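Local coordinates for protein transcriptional regulator, TetR family (Agrobacterium tumefaciens, PDB 3C2B) that probably binds DNA through a helix-turn-helix motif and regulates transcription as a member of the TetR family, at residues 18-23 with 45-50; 34-39 with 61-66. All coordinates share one frame; numbering follows the deposited sequence. Where two conformers were deposited one is given.

Both contacts lie in the amino-terminal region that probably binds DNA, as in other TetR regulators, on the same side of the chain's centre and with their own centres about 10 Å apart. Their segments alternate along the sequence, 18-23, 34-39, 45-50 and 61-66, so each contact closes a loop that overlaps the other. Contact 1 sets helix 15-31 against the turn of the predicted helix-turn-helix, and contact 2 sets the entry to that motif against helix 59-71. Leu21, on the face of helix 15-31 turned away from segment 45-50, packs on Met66 of contact 2, CD2 to CG 3.7 Å, so helix 15-31 links the two contacts.

Contact 1 of 2, residues 18-23 with 45-50; sequences NAVLDQ and ANCSKE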
# COMPACT_ATOMS: atom_id res chain seq x y z
N ASN A 18 19.97 -23.37 0.84
CA ASN A 18 19.60 -22.35 1.82
C ASN A 18 20.66 -21.24 2.00
O ASN A 18 20.33 -20.05 1.87
CB ASN A 18 19.21 -23.00 3.15
CG ASN A 18 17.98 -23.89 3.03
OD1 ASN A 18 17.23 -23.82 2.05
ND2 ASN A 18 17.76 -24.75 4.03
N ALA A 19 21.91 -21.61 2.27
CA ALA A 19 22.99 -20.64 2.39
C ALA A 19 23.02 -19.68 1.19
O ALA A 19 23.22 -18.47 1.35
CB ALA A 19 24.32 -21.33 2.54
N VAL A 20 22.80 -20.23 -0.01
CA VAL A 20 22.79 -19.48 -1.27
C VAL A 20 21.62 -18.47 -1.34
O VAL A 20 21.78 -17.29 -1.68
CB VAL A 20 22.78 -20.44 -2.50
CG1 VAL A 20 22.31 -19.74 -3.79
CG2 VAL A 20 24.17 -21.10 -2.72
N LEU A 21 20.43 -18.97 -1.01
CA LEU A 21 19.24 -18.17 -0.97
C LEU A 21 19.35 -17.03 0.06
O LEU A 21 18.81 -15.94 -0.18
CB LEU A 21 18.01 -19.06 -0.74
CG LEU A 21 17.61 -19.93 -1.94
CD1 LEU A 21 16.56 -20.97 -1.57
CD2 LEU A 21 17.17 -19.11 -3.18
N ASP A 22 20.04 -17.28 1.18
CA ASP A 22 20.38 -16.22 2.13
C ASP A 22 21.23 -15.10 1.53
O ASP A 22 21.05 -13.93 1.87
CB ASP A 22 21.06 -16.78 3.38
CG ASP A 22 20.07 -17.21 4.46
OD1 ASP A 22 18.89 -16.78 4.47
OD2 ASP A 22 20.50 -18.01 5.33
N GLN A 23 22.16 -15.45 0.65
CA GLN A 23 22.95 -14.44 -0.06
C GLN A 23 22.09 -13.62 -1.03
O GLN A 23 22.29 -12.41 -1.19
CB GLN A 23 24.11 -15.08 -0.82
CG GLN A 23 25.31 -15.46 0.05
CD GLN A 23 25.63 -14.44 1.13
OE1 GLN A 23 25.77 -14.79 2.30
NE2 GLN A 23 25.73 -13.16 0.75
N ALA A 45 27.80 -15.86 -3.23
CA ALA A 45 27.61 -17.20 -2.63
C ALA A 45 28.59 -18.29 -3.07
O ALA A 45 28.43 -19.46 -2.68
CB ALA A 45 26.17 -17.67 -2.86
N ASN A 46 29.60 -17.94 -3.86
CA ASN A 46 30.60 -18.92 -4.33
C ASN A 46 30.01 -20.08 -5.12
O ASN A 46 30.39 -21.24 -4.93
CB ASN A 46 31.40 -19.47 -3.15
CG ASN A 46 32.23 -18.41 -2.46
OD1 ASN A 46 32.71 -17.48 -3.10
ND2 ASN A 46 32.40 -18.56 -1.15
N CYS A 47 29.06 -19.78 -6.00
CA CYS A 47 28.49 -20.83 -6.84
C CYS A 47 28.62 -20.53 -8.35
O CYS A 47 29.06 -19.45 -8.76
CB CYS A 47 27.05 -21.20 -6.41
SG CYS A 47 25.77 -19.98 -6.74
N SER A 48 28.27 -21.53 -9.15
CA SER A 48 28.32 -21.42 -10.59
C SER A 48 27.04 -20.73 -11.07
O SER A 48 26.02 -20.71 -10.37
CB SER A 48 28.50 -22.80 -11.23
OG SER A 48 28.58 -22.73 -12.64
N LYS A 49 27.11 -20.15 -12.26
CA LYS A 49 25.93 -19.56 -12.88
C LYS A 49 25.07 -20.68 -13.49
O LYS A 49 23.84 -20.59 -13.50
CB LYS A 49 26.31 -18.43 -13.86
CG LYS A 49 26.09 -18.68 -15.35
CD LYS A 49 24.67 -18.28 -15.80
CE LYS A 49 24.51 -18.41 -17.32
NZ LYS A 49 24.99 -19.72 -17.86
N GLU A 50 25.74 -21.74 -13.96
CA GLU A 50 25.07 -22.95 -14.48
C GLU A 50 24.69 -23.94 -13.36
O GLU A 50 23.83 -24.80 -13.55
CB GLU A 50 25.88 -23.64 -15.58
CG GLU A 50 27.36 -23.87 -15.28
CD GLU A 50 28.25 -22.76 -15.82
OE1 GLU A 50 27.94 -21.57 -15.61
OE2 GLU A 50 29.27 -23.08 -16.45
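Two side-chain torsions on helix 15-31 prepare the surface that meets Ala45. In Val20, chi1 of 161° turns CG1 opposite the backbone N and leaves CG2 beside that N, where it reaches the CB of Ala45 at 4.0 Å. One helical turn further on, Gln23 also carries its CG beside the backbone N (chi1 -77°), and its chain then bends at chi2, -40°. The aliphatic part of the glutamine, rather than its amide, therefore does the touching: Gln23 CG lies 3.8 Å from Ala45 CB and Gln23 CB lies 3.9 Å from the same methyl.

Ala45 points its single methyl toward the helix, between a valine branch and the methylene root of a glutamine. The small side chain lets the backbones come close, with 5.5 Å between Val20 CA and Ala45 CA. Cys47 adds a looser touch, its SG standing 4.5 Å from Val20 CG2. The interaction across the interface is thus apolar, while a polar link lies beside it: Arg16, earlier on the same helix, donates from NH1 to the carbonyl O of Ala45. Leu41 of helix 38-45 and Trp55 of helix 49-56 also pack on Val20, extending the apolar patch to both helices of the motif.

Beyond Ala45 the chain changes direction. Asn46 leaves helical geometry with a positive phi, and Ser48 takes the N-cap position of the next helix, its OG accepting from Glu50 N at 3.3 Å. A helix end, a residue of positive phi and a capped helix start make up the turn of the predicted helix-turn-helix, packed here against helix 15-31, the first helix of the domain, as in the three-helix DNA-binding domain of TetR regulators.

Contact 2 of 2, residues 34-39 with 61-66; sequences KALTTS and GLLAAM
Leu36 and Met66, the latter a selenomethionine, run past each other in opposite directions, the end of the leucine coming against the selenium within the longer chain. The meeting falls on one methyl: Leu36 CD1 lies 3.8 Å from Met66 SE and 3.9 Å from Leu63 CD1. Leu63 also runs counter to Leu36; although its CB does not point at the facing segment, its CD1 branch reaches the leucine. Met66 starts out toward Leu36 and bends only at its last torsion (chi3 59°), which brings the selenium closest to the leucine methyl and turns the terminal CE past it. These long side chains span a wide gap between backbones, with Leu36 CA and Leu63 CA 9.5 Å apart.

Leu36 sits at the centre of an inverse gamma turn, and directly after it Thr37 caps the start of helix 38-45, its OG1 hydrogen-bonded to Gly40 N. The buried leucine thus fastens the entry to the predicted helix-turn-helix onto helix 59-71. Helix 15-31 flanks this junction through Ala24, which touches both Leu36 and Met66, while Leu63 also meets Leu115 of helix 107-120 and Leu127 of helix 127-134, joining the probable DNA-binding region to the helices that follow.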
# COMPACT_ATOMS: atom_id res chain seq x y z
N LYS A 34 17.96 -4.70 -9.12
CA LYS A 34 19.14 -4.41 -9.94
C LYS A 34 20.39 -5.16 -9.51
O LYS A 34 21.20 -5.53 -10.33
CB LYS A 34 19.43 -2.89 -9.90
CG LYS A 34 20.23 -2.45 -8.66
CD LYS A 34 20.54 -0.96 -8.62
CE LYS A 34 21.27 -0.63 -7.32
NZ LYS A 34 21.37 0.83 -7.08
N ALA A 35 20.54 -5.34 -8.19
CA ALA A 35 21.74 -5.95 -7.59
C ALA A 35 21.69 -7.48 -7.59
O ALA A 35 22.70 -8.15 -7.38
CB ALA A 35 21.93 -5.45 -6.18
N LEU A 36 20.50 -8.01 -7.82
CA LEU A 36 20.29 -9.44 -7.84
C LEU A 36 20.52 -9.92 -9.26
O LEU A 36 19.57 -10.07 -10.03
CB LEU A 36 18.85 -9.73 -7.38
CG LEU A 36 18.49 -11.03 -6.66
CD1 LEU A 36 18.02 -12.09 -7.65
CD2 LEU A 36 19.62 -11.54 -5.77
N THR A 37 21.80 -10.09 -9.62
CA THR A 37 22.17 -10.60 -10.95
C THR A 37 22.81 -11.98 -10.81
O THR A 37 23.47 -12.28 -9.80
CB THR A 37 23.15 -9.67 -11.72
OG1 THR A 37 24.39 -9.57 -11.00
CG2 THR A 37 22.55 -8.28 -11.93
N THR A 38 22.59 -12.82 -11.82
CA THR A 38 23.17 -14.17 -11.83
C THR A 38 24.68 -14.18 -11.47
O THR A 38 25.12 -15.03 -10.70
CB THR A 38 22.82 -14.94 -13.16
OG1 THR A 38 23.98 -15.65 -13.64
CG2 THR A 38 22.32 -13.98 -14.27
N SER A 39 25.43 -13.21 -11.99
CA SER A 39 26.85 -13.00 -11.63
C SER A 39 27.08 -12.38 -10.25
O SER A 39 28.08 -12.67 -9.61
CB SER A 39 27.54 -12.12 -12.68
OG SER A 39 28.10 -12.90 -13.71
N GLY A 61 12.54 -18.93 -11.82
CA GLY A 61 12.46 -19.96 -10.79
C GLY A 61 13.28 -19.63 -9.55
O GLY A 61 12.94 -20.06 -8.45
N LEU A 62 14.37 -18.89 -9.73
CA LEU A 62 15.23 -18.51 -8.62
C LEU A 62 14.48 -17.54 -7.72
O LEU A 62 14.50 -17.67 -6.50
CB LEU A 62 16.53 -17.88 -9.13
CG LEU A 62 17.37 -16.99 -8.19
CD1 LEU A 62 17.81 -17.72 -6.91
CD2 LEU A 62 18.58 -16.45 -8.94
N LEU A 63 13.82 -16.57 -8.35
CA LEU A 63 13.04 -15.55 -7.64
C LEU A 63 11.94 -16.18 -6.79
O LEU A 63 11.69 -15.72 -5.67
CB LEU A 63 12.43 -14.59 -8.66
CG LEU A 63 13.34 -13.48 -9.20
CD1 LEU A 63 14.83 -13.79 -9.10
CD2 LEU A 63 12.92 -13.10 -10.62
N ALA A 64 11.32 -17.23 -7.32
CA ALA A 64 10.25 -17.96 -6.64
C ALA A 64 10.75 -18.76 -5.43
O ALA A 64 10.05 -18.85 -4.41
CB ALA A 64 9.50 -18.89 -7.63
N ALA A 65 11.95 -19.34 -5.55
CA ALA A 65 12.53 -20.13 -4.46
C ALA A 65 12.94 -19.22 -3.32
O ALA A 65 12.83 -19.59 -2.16
CB ALA A 65 13.70 -20.99 -4.94
N MSE A 66 13.41 -18.02 -3.66
CA MSE A 66 13.68 -16.95 -2.70
C MSE A 66 12.41 -16.55 -1.90
O MSE A 66 12.43 -16.42 -0.67
CB MSE A 66 14.24 -15.72 -3.44
CG MSE A 66 15.63 -15.87 -4.10
SE MSE A 66 16.20 -14.24 -5.07
CE MSE A 66 16.18 -12.95 -3.60